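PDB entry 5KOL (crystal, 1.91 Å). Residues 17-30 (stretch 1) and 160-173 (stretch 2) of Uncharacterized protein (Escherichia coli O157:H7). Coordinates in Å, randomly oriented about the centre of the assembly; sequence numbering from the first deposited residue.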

# COMPACT_ATOMS: atom_id res chain seq x y z
N THR A 17 0.84 -17.42 -11.56
CA THR A 17 0.27 -17.07 -10.27
C THR A 17 1.07 -15.93 -9.63
O THR A 17 2.21 -15.67 -9.99
CB THR A 17 0.28 -18.29 -9.33
OG1 THR A 17 1.63 -18.70 -9.09
CG2 THR A 17 -0.47 -19.46 -9.97
N ILE A 18 0.45 -15.24 -8.66
CA ILE A 18 1.21 -14.25 -7.89
C ILE A 18 2.48 -14.86 -7.34
O ILE A 18 3.56 -14.26 -7.37
CB ILE A 18 0.34 -13.65 -6.76
CG1 ILE A 18 -0.78 -12.82 -7.35
CG2 ILE A 18 1.21 -12.83 -5.81
CD1 ILE A 18 -0.26 -11.67 -8.15
N GLU A 19 2.37 -16.08 -6.81
CA GLU A 19 3.52 -16.73 -6.18
C GLU A 19 4.65 -16.95 -7.18
O GLU A 19 5.81 -16.63 -6.90
CB GLU A 19 3.08 -18.07 -5.56
CG GLU A 19 2.16 -17.99 -4.34
CD GLU A 19 0.79 -17.35 -4.61
OE1 GLU A 19 0.33 -16.56 -3.76
OE2 GLU A 19 0.17 -17.63 -5.67
N ASN A 20 4.33 -17.53 -8.35
CA ASN A 20 5.36 -17.86 -9.33
C ASN A 20 5.96 -16.60 -9.94
O ASN A 20 7.17 -16.55 -10.21
CB ASN A 20 4.79 -18.76 -10.43
CG ASN A 20 4.54 -20.18 -9.95
OD1 ASN A 20 5.04 -20.59 -8.90
ND2 ASN A 20 3.78 -20.95 -10.73
N LEU A 21 5.14 -15.57 -10.17
CA LEU A 21 5.65 -14.33 -10.75
C LEU A 21 6.61 -13.62 -9.81
O LEU A 21 7.65 -13.12 -10.24
CB LEU A 21 4.47 -13.41 -11.10
CG LEU A 21 3.49 -13.89 -12.17
CD1 LEU A 21 2.23 -13.01 -12.23
CD2 LEU A 21 4.24 -13.93 -13.51
N THR A 22 6.26 -13.54 -8.52
CA THR A 22 7.13 -12.85 -7.58
C THR A 22 8.37 -13.67 -7.29
O THR A 22 9.42 -13.11 -6.94
CB THR A 22 6.39 -12.53 -6.27
OG1 THR A 22 5.91 -13.74 -5.67
CG2 THR A 22 5.18 -11.60 -6.52
N SER A 23 8.28 -15.00 -7.43
CA SER A 23 9.47 -15.84 -7.36
C SER A 23 10.46 -15.47 -8.45
O SER A 23 11.66 -15.25 -8.18
CB SER A 23 9.05 -17.30 -7.50
OG SER A 23 8.51 -17.74 -6.27
N ALA A 24 10.00 -15.40 -9.70
CA ALA A 24 10.91 -15.05 -10.78
C ALA A 24 11.41 -13.62 -10.63
O ALA A 24 12.61 -13.34 -10.77
CB ALA A 24 10.21 -15.25 -12.13
N LEU A 25 10.50 -12.70 -10.31
CA LEU A 25 10.85 -11.28 -10.26
C LEU A 25 11.81 -10.99 -9.11
O LEU A 25 12.76 -10.20 -9.27
CB LEU A 25 9.58 -10.45 -10.13
CG LEU A 25 9.75 -8.93 -10.20
CD1 LEU A 25 10.27 -8.50 -11.58
CD2 LEU A 25 8.43 -8.21 -9.85
N SER A 26 11.58 -11.58 -7.94
CA SER A 26 12.46 -11.29 -6.81
C SER A 26 13.89 -11.71 -7.11
O SER A 26 14.83 -10.93 -6.93
CB SER A 26 11.94 -11.94 -5.53
OG SER A 26 12.00 -13.35 -5.60
N GLN A 27 14.08 -12.92 -7.63
CA GLN A 27 15.44 -13.38 -7.83
C GLN A 27 16.11 -12.64 -8.98
O GLN A 27 17.33 -12.44 -8.96
CB GLN A 27 15.41 -14.88 -8.04
CG GLN A 27 15.33 -15.51 -6.67
CD GLN A 27 14.89 -16.92 -6.73
OE1 GLN A 27 14.61 -17.45 -7.79
NE2 GLN A 27 14.84 -17.55 -5.59
N ARG A 28 15.33 -12.18 -9.96
CA ARG A 28 15.90 -11.41 -11.06
C ARG A 28 16.41 -10.05 -10.58
O ARG A 28 17.53 -9.63 -10.94
CB ARG A 28 14.84 -11.22 -12.14
CG ARG A 28 15.30 -10.33 -13.25
CD ARG A 28 16.59 -10.85 -13.88
NE ARG A 28 17.09 -9.85 -14.82
CZ ARG A 28 16.71 -9.78 -16.09
NH1 ARG A 28 15.84 -10.67 -16.57
NH2 ARG A 28 17.20 -8.83 -16.87
N LEU A 29 15.61 -9.34 -9.79
CA LEU A 29 16.03 -8.02 -9.34
C LEU A 29 17.15 -8.11 -8.31
O LEU A 29 18.04 -7.25 -8.30
CB LEU A 29 14.84 -7.24 -8.77
CG LEU A 29 13.63 -7.02 -9.67
CD1 LEU A 29 12.41 -6.59 -8.86
CD2 LEU A 29 13.96 -6.01 -10.75
N ILE A 30 17.13 -9.13 -7.45
CA ILE A 30 18.23 -9.33 -6.52
C ILE A 30 19.52 -9.58 -7.28
O ILE A 30 20.58 -9.04 -6.95
CB ILE A 30 17.91 -10.48 -5.54
CG1 ILE A 30 16.74 -10.11 -4.64
CG2 ILE A 30 19.13 -10.82 -4.68
CD1 ILE A 30 16.35 -11.22 -3.68
N ALA A 160 -5.12 -7.39 -12.88
CA ALA A 160 -4.22 -6.24 -13.00
C ALA A 160 -2.93 -6.47 -12.22
O ALA A 160 -1.84 -6.13 -12.71
CB ALA A 160 -4.91 -4.96 -12.51
N VAL A 161 -3.04 -6.99 -11.00
CA VAL A 161 -1.83 -7.24 -10.20
C VAL A 161 -0.95 -8.27 -10.90
O VAL A 161 0.26 -8.05 -11.07
CB VAL A 161 -2.19 -7.65 -8.76
CG1 VAL A 161 -0.91 -8.03 -7.98
CG2 VAL A 161 -2.97 -6.53 -7.99
N ARG A 162 -1.53 -9.39 -11.34
CA ARG A 162 -0.73 -10.41 -12.04
C ARG A 162 -0.12 -9.86 -13.32
O ARG A 162 1.04 -10.14 -13.65
CB ARG A 162 -1.57 -11.65 -12.37
CG ARG A 162 -1.86 -12.53 -11.16
CD ARG A 162 -2.93 -13.60 -11.48
NE ARG A 162 -2.52 -14.58 -12.47
CZ ARG A 162 -3.35 -15.18 -13.31
NH1 ARG A 162 -4.65 -14.86 -13.30
NH2 ARG A 162 -2.90 -16.06 -14.19
N PHE A 163 -0.90 -9.08 -14.08
CA PHE A 163 -0.39 -8.53 -15.34
C PHE A 163 0.77 -7.56 -15.09
O PHE A 163 1.77 -7.57 -15.81
CB PHE A 163 -1.51 -7.83 -16.10
CG PHE A 163 -1.06 -7.18 -17.36
CD1 PHE A 163 -0.92 -7.92 -18.52
CD2 PHE A 163 -0.76 -5.82 -17.40
CE1 PHE A 163 -0.49 -7.36 -19.69
CE2 PHE A 163 -0.32 -5.23 -18.58
CZ PHE A 163 -0.18 -6.00 -19.72
N ALA A 164 0.62 -6.68 -14.10
CA ALA A 164 1.67 -5.71 -13.78
C ALA A 164 3.01 -6.39 -13.53
O ALA A 164 4.07 -5.93 -13.99
CB ALA A 164 1.25 -4.89 -12.55
N LEU A 165 2.98 -7.52 -12.81
CA LEU A 165 4.17 -8.30 -12.50
C LEU A 165 4.69 -9.03 -13.74
O LEU A 165 5.89 -8.98 -14.05
CB LEU A 165 3.83 -9.31 -11.39
CG LEU A 165 3.43 -8.70 -10.03
CD1 LEU A 165 3.01 -9.79 -9.07
CD2 LEU A 165 4.58 -7.91 -9.42
N ALA A 166 3.81 -9.75 -14.44
CA ALA A 166 4.23 -10.54 -15.59
C ALA A 166 4.81 -9.66 -16.69
O ALA A 166 5.77 -10.06 -17.38
CB ALA A 166 3.05 -11.36 -16.12
N GLN A 167 4.23 -8.48 -16.91
CA GLN A 167 4.77 -7.62 -17.96
C GLN A 167 6.11 -7.02 -17.56
O GLN A 167 6.94 -6.74 -18.43
CB GLN A 167 3.78 -6.50 -18.32
CG GLN A 167 4.23 -5.66 -19.54
CD GLN A 167 4.09 -6.40 -20.87
OE1 GLN A 167 3.09 -7.11 -21.11
NE2 GLN A 167 5.08 -6.25 -21.74
N LEU A 168 6.36 -6.80 -16.27
CA LEU A 168 7.71 -6.38 -15.90
C LEU A 168 8.72 -7.46 -16.24
O LEU A 168 9.82 -7.17 -16.73
CB LEU A 168 7.76 -5.99 -14.42
CG LEU A 168 9.17 -5.60 -13.97
CD1 LEU A 168 9.72 -4.42 -14.80
CD2 LEU A 168 9.15 -5.21 -12.51
N LEU A 169 8.35 -8.73 -16.02
CA LEU A 169 9.20 -9.84 -16.42
C LEU A 169 9.51 -9.78 -17.91
O LEU A 169 10.66 -9.94 -18.32
CB LEU A 169 8.51 -11.15 -16.05
CG LEU A 169 8.61 -11.45 -14.54
CD1 LEU A 169 7.82 -12.69 -14.14
CD2 LEU A 169 10.08 -11.64 -14.19
N GLN A 170 8.48 -9.54 -18.74
CA GLN A 170 8.69 -9.43 -20.18
C GLN A 170 9.67 -8.31 -20.50
O GLN A 170 10.59 -8.48 -21.30
CB GLN A 170 7.36 -9.19 -20.90
CG GLN A 170 7.50 -8.84 -22.39
CD GLN A 170 8.08 -9.98 -23.21
OE1 GLN A 170 8.87 -9.78 -24.15
NE2 GLN A 170 7.69 -11.19 -22.87
N LEU A 171 9.48 -7.15 -19.87
CA LEU A 171 10.33 -6.01 -20.17
C LEU A 171 11.76 -6.20 -19.65
O LEU A 171 12.66 -5.50 -20.10
CB LEU A 171 9.71 -4.74 -19.58
CG LEU A 171 8.36 -4.34 -20.18
CD1 LEU A 171 7.75 -3.12 -19.48
CD2 LEU A 171 8.48 -4.08 -21.68
N LEU A 172 11.98 -7.13 -18.73
CA LEU A 172 13.31 -7.39 -18.19
C LEU A 172 14.09 -8.41 -19.01
O LEU A 172 15.25 -8.68 -18.70
CB LEU A 172 13.21 -7.87 -16.74
CG LEU A 172 12.92 -6.79 -15.70
CD1 LEU A 172 12.76 -7.41 -14.32
CD2 LEU A 172 14.03 -5.74 -15.71
N LEU A 173 13.49 -9.00 -20.04
CA LEU A 173 14.23 -9.87 -20.93
C LEU A 173 15.35 -9.08 -21.61
O LEU A 173 15.16 -7.91 -21.96
CB LEU A 173 13.31 -10.50 -21.97
CG LEU A 173 12.18 -11.37 -21.43
CD1 LEU A 173 11.27 -11.78 -22.56
CD2 LEU A 173 12.74 -12.58 -20.70
OXT LEU A 173 16.46 -9.58 -21.79

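The two stretches pack as a pair of helices, 18-30 and 160-171, running in the same general direction with 34° between their N-to-C axes and a closest axial approach of 9.5 Å. The register widens toward the C-terminal end: I18 CA to R162 CA is 6.0 Å, L21 CA to A166 CA 6.3 Å, L25 CA to L169 CA 6.5 Å, and R28 CA to L172 CA 8.6 Å. At this end R28 reaches the backbone O of L172. Together the stretches bury 732 Å², most of it on aliphatic residues.

Two reciprocal knobs define the fit. The side chain of L21, whose CA-to-CB bond points toward the other helix, enters a hollow formed by R162, L165, A166 and L169. Its chi angles, m and t, extend the side chain into this hollow: L21 CD1 lies 3.4 Å from R162 O and 4.1 Å from L165 CB, and L21 CD2 lies 3.9 Å from A166 CB and 3.8 Å from L169 CD1. A166 suits its place because a lone methyl group forms a shallow wall where the backbones are close. R162 O already accepts the helical bond from A166 N, so its approach to a methyl carbon is packing rather than a lost polar partner.

In return, L165 projects toward stretch 1 and sits among I18, T22, L21 and L25. L165 CD1 is 3.9 Å from I18 CD1 and 3.8 Å from T22 CG2, while L165 CD2 is 3.9 Å from L25 CD2. T22 can line this apolar pocket because it offers its methyl there, while T22 OG1 lies 2.9 Å from I18 O and 3.1 Å from E19 O within its own helix.

I18 closes the N-terminal end. Its CA-to-CB bond points sideways, but the chain, m at both chi angles, brings I18 CD1 to 3.7 Å from V161 CG1 and 3.5 Å from R162 CG, so the aliphatic part of the arginine contributes to the packing. Just before the helix, T17 OG1 accepts a capping bond from N20 N at 3.0 Å and 163°.

Farther along, L25 adopts t, p, and L25 CD1 reaches L168 CD2 at 3.6 Å and L172 CD1 at 3.9 Å. L169 starts sideways and bends nearer at its end: L169 CD2 lies 4.0 Å from L25 CA, and L169 CD1 lies 4.0 Å from A24 CB, a small side chain at an exposed position. L172 CD1 also meets L29 CD2 at 4.0 Å.

The polar link lies at the wide end. R28 NH2 donates to L172 O at 2.7 Å with an angle of 134°, and R28 NH1 makes a weak bond to L172 O at 3.0 Å and 125°. L172 CB covers one face of the guanidinium, 3.8 Å from R28 NH1, so one leucine supplies both the acceptor and an apolar surface.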